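Local coordinates for protein DnaB intein (Synechocystis sp., PDB 1MI8) that is a mini-intein that probably excises itself from the replicative helicase DnaB by protein splicing, joining the flanking sequences, at residues K55-Y59 against K70-N74; L9-A13 against F30-A34. The protein carries 4 engineered substitutions. All blocks are in the same frame, centred on the assembly; numbering follows the deposited sequence.

Contact 1 of 2, residues K55-Y59 against K70-N74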
ATOM      1  N   LYS A  55      12.629 -19.241  -1.350  1.00 43.29           N
ATOM      2  CA  LYS A  55      12.901 -17.851  -1.656  1.00 43.49           C
ATOM      3  C   LYS A  55      11.644 -17.199  -2.226  1.00 42.30           C
ATOM      4  O   LYS A  55      11.053 -17.709  -3.159  1.00 40.98           O
ATOM      5  CB  LYS A  55      14.050 -17.751  -2.655  1.00 45.66           C
ATOM      6  CG  LYS A  55      15.296 -18.486  -2.214  1.00 48.22           C
ATOM      7  CD  LYS A  55      16.542 -17.734  -2.603  1.00 49.21           C
ATOM      8  CE  LYS A  55      17.757 -18.447  -2.013  1.00 50.20           C
ATOM      9  NZ  LYS A  55      18.842 -17.514  -1.678  1.00 48.40           N
ATOM     10  N   LYS A  56      11.226 -16.071  -1.667  1.00 40.80           N
ATOM     11  CA  LYS A  56      10.016 -15.454  -2.192  1.00 38.94           C
ATOM     12  C   LYS A  56      10.098 -13.971  -2.144  1.00 34.90           C
ATOM     13  O   LYS A  56      10.766 -13.405  -1.313  1.00 33.76           O
ATOM     14  CB  LYS A  56       8.768 -15.870  -1.406  1.00 42.20           C
ATOM     15  CG  LYS A  56       8.562 -17.366  -1.246  1.00 46.98           C
ATOM     16  CD  LYS A  56       8.292 -18.073  -2.562  1.00 50.63           C
ATOM     17  CE  LYS A  56       8.560 -19.580  -2.400  1.00 52.98           C
ATOM     18  NZ  LYS A  56       7.864 -20.100  -1.167  1.00 54.55           N
ATOM     19  N   LEU A  57       9.382 -13.344  -3.054  1.00 33.99           N
ATOM     20  CA  LEU A  57       9.334 -11.914  -3.129  1.00 29.74           C
ATOM     21  C   LEU A  57       8.723 -11.421  -1.812  1.00 29.12           C
ATOM     22  O   LEU A  57       7.671 -11.922  -1.341  1.00 28.14           O
ATOM     23  CB  LEU A  57       8.471 -11.533  -4.300  1.00 31.33           C
ATOM     24  CG  LEU A  57       8.311 -10.057  -4.507  1.00 30.82           C
ATOM     25  CD1 LEU A  57       9.673  -9.376  -4.606  1.00 32.66           C
ATOM     26  CD2 LEU A  57       7.498  -9.877  -5.776  1.00 30.71           C
ATOM     27  N   VAL A  58       9.337 -10.393  -1.260  1.00 27.36           N
ATOM     28  CA  VAL A  58       8.901  -9.881   0.007  1.00 27.10           C
ATOM     29  C   VAL A  58       8.506  -8.395  -0.072  1.00 27.23           C
ATOM     30  O   VAL A  58       8.990  -7.666  -0.950  1.00 29.05           O
ATOM     31  CB  VAL A  58      10.049 -10.267   0.963  1.00 26.38           C
ATOM     32  CG1 VAL A  58      10.897  -9.117   1.388  1.00 21.08           C
ATOM     33  CG2 VAL A  58       9.498 -11.140   2.013  1.00 24.67           C
ATOM     34  N   TYR A  59       7.680  -7.953   0.865  1.00 24.50           N
ATOM     35  CA  TYR A  59       7.150  -6.594   0.882  1.00 23.27           C
ATOM     36  C   TYR A  59       7.266  -5.991   2.257  1.00 21.96           C
ATOM     37  O   TYR A  59       6.947  -6.655   3.233  1.00 22.58           O
ATOM     38  CB  TYR A  59       5.653  -6.608   0.551  1.00 21.80           C
ATOM     39  CG  TYR A  59       5.290  -7.269  -0.751  1.00 21.76           C
ATOM     40  CD1 TYR A  59       5.323  -8.650  -0.902  1.00 21.06           C
ATOM     41  CD2 TYR A  59       4.938  -6.489  -1.835  1.00 22.96           C
ATOM     42  CE1 TYR A  59       5.002  -9.254  -2.171  1.00 25.32           C
ATOM     43  CE2 TYR A  59       4.631  -7.039  -3.071  1.00 25.59           C
ATOM     44  CZ  TYR A  59       4.659  -8.417  -3.246  1.00 24.72           C
ATOM     45  OH  TYR A  59       4.344  -8.877  -4.491  1.00 27.56           O
ATOM     46  N   LYS A  70       8.943  -7.361   6.911  1.00 21.21           N
ATOM     47  CA  LYS A  70       9.023  -7.740   5.530  1.00 21.77           C
ATOM     48  C   LYS A  70       8.300  -9.072   5.440  1.00 23.10           C
ATOM     49  O   LYS A  70       8.601  -9.986   6.220  1.00 22.22           O
ATOM     50  CB  LYS A  70      10.464  -7.900   5.126  1.00 21.84           C
ATOM     51  CG  LYS A  70      11.164  -6.587   4.816  1.00 25.04           C
ATOM     52  CD  LYS A  70      12.612  -6.886   4.332  1.00 27.63           C
ATOM     53  CE  LYS A  70      13.511  -7.465   5.472  1.00 29.14           C
ATOM     54  NZ  LYS A  70      14.816  -7.955   4.827  1.00 32.26           N
ATOM     55  N   ALA A  71       7.394  -9.201   4.469  1.00 22.03           N
ATOM     56  CA  ALA A  71       6.586 -10.428   4.382  1.00 22.71           C
ATOM     57  C   ALA A  71       6.051 -10.744   2.959  1.00 22.35           C
ATOM     58  O   ALA A  71       5.968  -9.851   2.110  1.00 22.41           O
ATOM     59  CB  ALA A  71       5.388 -10.301   5.392  1.00 21.69           C
ATOM     60  N   THR A  72       5.646 -11.993   2.711  1.00 22.96           N
ATOM     61  CA  THR A  72       5.096 -12.359   1.377  1.00 24.07           C
ATOM     62  C   THR A  72       3.726 -11.736   1.154  1.00 24.58           C
ATOM     63  O   THR A  72       3.023 -11.359   2.113  1.00 23.41           O
ATOM     64  CB  THR A  72       4.950 -13.912   1.194  1.00 25.26           C
ATOM     65  OG1 THR A  72       4.234 -14.478   2.308  1.00 21.67           O
ATOM     66  CG2 THR A  72       6.335 -14.562   1.122  1.00 24.80           C
ATOM     67  N   ALA A  73       3.365 -11.619  -0.114  1.00 24.11           N
ATOM     68  CA  ALA A  73       2.112 -11.025  -0.525  1.00 25.09           C
ATOM     69  C   ALA A  73       0.931 -11.732   0.098  1.00 25.60           C
ATOM     70  O   ALA A  73      -0.138 -11.140   0.260  1.00 24.18           O
ATOM     71  CB  ALA A  73       1.953 -11.064  -2.074  1.00 26.78           C
ATOM     72  N   ASN A  74       1.117 -12.990   0.430  1.00 24.51           N
ATOM     73  CA  ASN A  74       0.016 -13.725   0.970  1.00 26.72           C
ATOM     74  C   ASN A  74       0.043 -13.882   2.507  1.00 25.56           C
ATOM     75  O   ASN A  74      -0.862 -14.507   3.066  1.00 25.14           O
ATOM     76  CB  ASN A  74      -0.053 -15.087   0.276  1.00 30.80           C
ATOM     77  CG  ASN A  74       1.119 -15.952   0.614  1.00 35.36           C
ATOM     78  OD1 ASN A  74       2.315 -15.370   0.598  1.00 35.55           O
ATOM     79  ND2 ASN A  74       0.960 -17.153   0.895  1.00 39.85           N
TER
HETATM   80  O   HOH W   1       5.195 -12.600  -2.286  1.00 35.28           O
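Two main-chain hydrogen bonds close the contact between Y59 and A71, from Y59 N to A71 O (2.8 Å) and from A71 N to Y59 O (2.9 Å), making them an antiparallel hydrogen-bonded pair. The Y59 carbonyl also receives a CA-H···O contact from K70 CA, 3.3 Å from Y59 O. Pairing does not extend toward T72 and A73: the touching parts of the segments run 107° apart, and an ordered water fills the widening gap, donating to L57 O at 2.7 Å and accepting from A73 N at 3.0 Å.

Around this polar core the side chains pack closely. The Y59 ring lies against the loop that follows strand 68-71, with Y59 CE1 and A73 CB 3.5 Å apart. V58 CG2 lies 3.6 Å from A71 C, and K56 CB touches T72 CG2 at 3.7 Å, while the ammonium of K56 bonds back to the carbonyl of T53. T72 and N74 belong to the TxxH sequence characteristic of intein block B; T72 OG1 lies 2.7 Å from N74 OD1 and within hydrogen-bonding reach of the carbonyl of A3 as well, two acceptors for the one proton of the hydroxyl. A3 is near the start of the chain, where the upstream splice junction is expected.

The pair is part of the hairpin of strands 41-63 and 68-71. On its other edge, the first strand bonds through K56 and V58 to strand 120-140, whereas K70 pairs with S5 of strand 4-5 and forms salt bridges to E134 and D7. L91 of the second subunit packs on Y59.

Contact 2 of 2, residues L9-A13 against F30-A34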
ATOM      1  N   LEU A   9      12.194 -10.443  13.900  1.00 21.23           N
ATOM      2  CA  LEU A   9      12.483 -10.760  15.280  1.00 21.86           C
ATOM      3  C   LEU A   9      11.265 -11.297  16.039  1.00 23.31           C
ATOM      4  O   LEU A   9      10.246 -10.591  16.234  1.00 22.40           O
ATOM      5  CB  LEU A   9      13.008  -9.506  15.954  1.00 23.96           C
ATOM      6  CG  LEU A   9      14.518  -9.231  16.081  1.00 28.19           C
ATOM      7  CD1 LEU A   9      15.270  -9.998  15.060  1.00 27.68           C
ATOM      8  CD2 LEU A   9      14.807  -7.732  16.071  1.00 26.01           C
ATOM      9  N   ILE A  10      11.402 -12.547  16.488  1.00 23.51           N
ATOM     10  CA  ILE A  10      10.358 -13.228  17.222  1.00 25.42           C
ATOM     11  C   ILE A  10      10.415 -12.972  18.712  1.00 25.96           C
ATOM     12  O   ILE A  10      11.452 -13.196  19.351  1.00 26.81           O
ATOM     13  CB  ILE A  10      10.413 -14.746  16.968  1.00 23.98           C
ATOM     14  CG1 ILE A  10      10.367 -15.023  15.462  1.00 23.18           C
ATOM     15  CG2 ILE A  10       9.254 -15.410  17.704  1.00 26.21           C
ATOM     16  CD1 ILE A  10       9.206 -14.261  14.706  1.00 22.84           C
ATOM     17  N   SER A  11       9.291 -12.522  19.269  1.00 25.76           N
ATOM     18  CA  SER A  11       9.204 -12.234  20.690  1.00 26.24           C
ATOM     19  C   SER A  11       9.050 -13.508  21.462  1.00 28.07           C
ATOM     20  O   SER A  11       8.100 -14.244  21.223  1.00 29.19           O
ATOM     21  CB  SER A  11       8.015 -11.324  21.001  1.00 26.14           C
ATOM     22  OG  SER A  11       8.334  -9.957  20.829  1.00 25.18           O
ATOM     23  N   LEU A  12       9.985 -13.770  22.379  1.00 28.55           N
ATOM     24  CA  LEU A  12       9.972 -14.988  23.202  1.00 28.64           C
ATOM     25  C   LEU A  12       9.261 -14.654  24.514  1.00 29.74           C
ATOM     26  O   LEU A  12       9.756 -13.856  25.337  1.00 30.59           O
ATOM     27  CB  LEU A  12      11.418 -15.450  23.456  1.00 26.66           C
ATOM     28  CG  LEU A  12      12.111 -15.821  22.154  1.00 27.84           C
ATOM     29  CD1 LEU A  12      13.650 -16.084  22.413  1.00 27.43           C
ATOM     30  CD2 LEU A  12      11.471 -17.054  21.558  1.00 24.99           C
ATOM     31  N   ALA A  13       8.104 -15.269  24.699  1.00 30.14           N
ATOM     32  CA  ALA A  13       7.262 -15.026  25.866  1.00 33.01           C
ATOM     33  C   ALA A  13       7.888 -15.322  27.240  1.00 33.98           C
ATOM     34  O   ALA A  13       7.653 -14.595  28.207  1.00 33.09           O
ATOM     35  CB  ALA A  13       5.985 -15.806  25.734  1.00 33.41           C
ATOM     36  N   PHE A  30       9.053 -23.620  22.262  1.00 45.41           N
ATOM     37  CA  PHE A  30       9.361 -22.448  23.059  1.00 42.24           C
ATOM     38  C   PHE A  30       8.119 -21.590  22.955  1.00 40.15           C
ATOM     39  O   PHE A  30       7.367 -21.686  22.005  1.00 38.97           O
ATOM     40  CB  PHE A  30      10.595 -21.733  22.526  1.00 40.30           C
ATOM     41  CG  PHE A  30      10.539 -21.436  21.068  1.00 40.97           C
ATOM     42  CD1 PHE A  30      10.004 -20.228  20.615  1.00 40.87           C
ATOM     43  CD2 PHE A  30      10.987 -22.373  20.134  1.00 39.63           C
ATOM     44  CE1 PHE A  30       9.902 -19.947  19.242  1.00 39.67           C
ATOM     45  CE2 PHE A  30      10.892 -22.102  18.744  1.00 41.33           C
ATOM     46  CZ  PHE A  30      10.339 -20.875  18.307  1.00 38.51           C
ATOM     47  N   GLU A  31       7.877 -20.764  23.943  1.00 39.28           N
ATOM     48  CA  GLU A  31       6.680 -19.985  23.847  1.00 39.22           C
ATOM     49  C   GLU A  31       6.833 -18.677  23.117  1.00 35.89           C
ATOM     50  O   GLU A  31       7.864 -18.033  23.190  1.00 36.05           O
ATOM     51  CB  GLU A  31       6.136 -19.720  25.235  1.00 41.52           C
ATOM     52  CG  GLU A  31       4.820 -20.436  25.443  1.00 45.70           C
ATOM     53  CD  GLU A  31       4.905 -21.363  26.587  1.00 47.28           C
ATOM     54  OE1 GLU A  31       5.425 -20.910  27.629  1.00 49.65           O
ATOM     55  OE2 GLU A  31       4.459 -22.529  26.451  1.00 49.68           O
ATOM     56  N   ILE A  32       5.793 -18.298  22.401  1.00 34.28           N
ATOM     57  CA  ILE A  32       5.794 -17.016  21.716  1.00 31.41           C
ATOM     58  C   ILE A  32       4.558 -16.264  22.207  1.00 31.52           C
ATOM     59  O   ILE A  32       3.851 -16.778  23.068  1.00 32.03           O
ATOM     60  CB  ILE A  32       5.822 -17.194  20.173  1.00 30.08           C
ATOM     61  CG1 ILE A  32       4.734 -18.162  19.649  1.00 28.36           C
ATOM     62  CG2 ILE A  32       7.203 -17.714  19.784  1.00 27.21           C
ATOM     63  CD1 ILE A  32       3.240 -17.712  19.873  1.00 30.68           C
ATOM     64  N   TRP A  33       4.338 -15.038  21.752  1.00 30.52           N
ATOM     65  CA  TRP A  33       3.125 -14.293  22.139  1.00 30.33           C
ATOM     66  C   TRP A  33       2.084 -14.373  20.995  1.00 30.57           C
ATOM     67  O   TRP A  33       2.417 -14.108  19.843  1.00 25.84           O
ATOM     68  CB  TRP A  33       3.445 -12.845  22.431  1.00 31.17           C
ATOM     69  CG  TRP A  33       4.053 -12.669  23.774  1.00 36.90           C
ATOM     70  CD1 TRP A  33       5.327 -12.205  24.069  1.00 36.80           C
ATOM     71  CD2 TRP A  33       3.429 -12.944  25.034  1.00 38.83           C
ATOM     72  NE1 TRP A  33       5.509 -12.178  25.432  1.00 38.47           N
ATOM     73  CE2 TRP A  33       4.366 -12.621  26.046  1.00 40.12           C
ATOM     74  CE3 TRP A  33       2.169 -13.436  25.408  1.00 41.07           C
ATOM     75  CZ2 TRP A  33       4.076 -12.766  27.399  1.00 41.87           C
ATOM     76  CZ3 TRP A  33       1.883 -13.580  26.757  1.00 43.42           C
ATOM     77  CH2 TRP A  33       2.831 -13.244  27.736  1.00 42.50           C
ATOM     78  N   ALA A  34       0.858 -14.819  21.318  1.00 30.34           N
ATOM     79  CA  ALA A  34      -0.227 -14.929  20.325  1.00 29.65           C
ATOM     80  C   ALA A  34      -1.452 -14.209  20.844  1.00 28.75           C
ATOM     81  O   ALA A  34      -1.598 -14.014  22.041  1.00 29.66           O
ATOM     82  CB  ALA A  34      -0.582 -16.373  20.056  1.00 25.62           C
TER
HETATM   83  O   HOH W   2       6.011 -13.806  19.735  1.00 25.46           O
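W33 lays its indole against the end of segment L9-A13. With chi1 at -78° (m) and chi2 at 116°, the five-membered ring of W33 faces the methyl of A13, whose CB sits 3.7 Å from the ring centroid and 16° off the ring normal, a CH-pi contact. A13 CA is 3.4 Å from W33 NE1, and S11 CB approaches the edge of the same ring, 4.2 Å from W33 CD1.

L12 behaves differently. Its CA-to-CB bond leads away from F30-A34, yet the m,t rotamer brings L12 CD2 to within 3.6 Å of F30 CD1, and the p conformer of F30 places its ring there. I10 (m,m) and I32 (p,p) meet through their gamma branches, I10 CG2 to I32 CG2 at 3.7 Å, in an apolar pocket to which F147 and L24 also contribute around I10. E31 turns its carboxylate to a salt bridge with K46.

The polar link is slight: A13 N donates to E31 O at 3.2 Å, and a water bridges the backbones, donating to S11 O at 2.6 Å and accepting from W33 N at 2.9 Å. Regular pairing cannot continue, because strands 9-12 and 31-34 cross at 99°, with their axes 5.4 Å apart. Instead each strand pairs with another neighbour, I10 with V19 and I32 with A45. Such a small antiparallel hairpin, whose strand end meets the edge of a curled sheet nearly at right angles, fits the all-beta horseshoe of the Hint fold, shared by inteins and Hedgehog autoprocessing domains.

In the fold
Both contacts are partly buried and each covers 343 Å², but they lie on opposite sides of the chain's centre, with their own centres about 21 Å apart. Contact 1 closes a hairpin within the larger sheet and rests on a pair of short backbone hydrogen bonds; contact 2 joins that sheet to the separate 9-12/17-20 hairpin, with a single longer bond and more side-chain packing. Strands 31-36 and 41-63, successive in the chain and neighbours in the sheet, connect the two sites. In each, where the backbones diverge, a water joins a carbonyl to an amide. Contact 1 reaches the second subunit, whereas contact 2 is surrounded by its own chain alone.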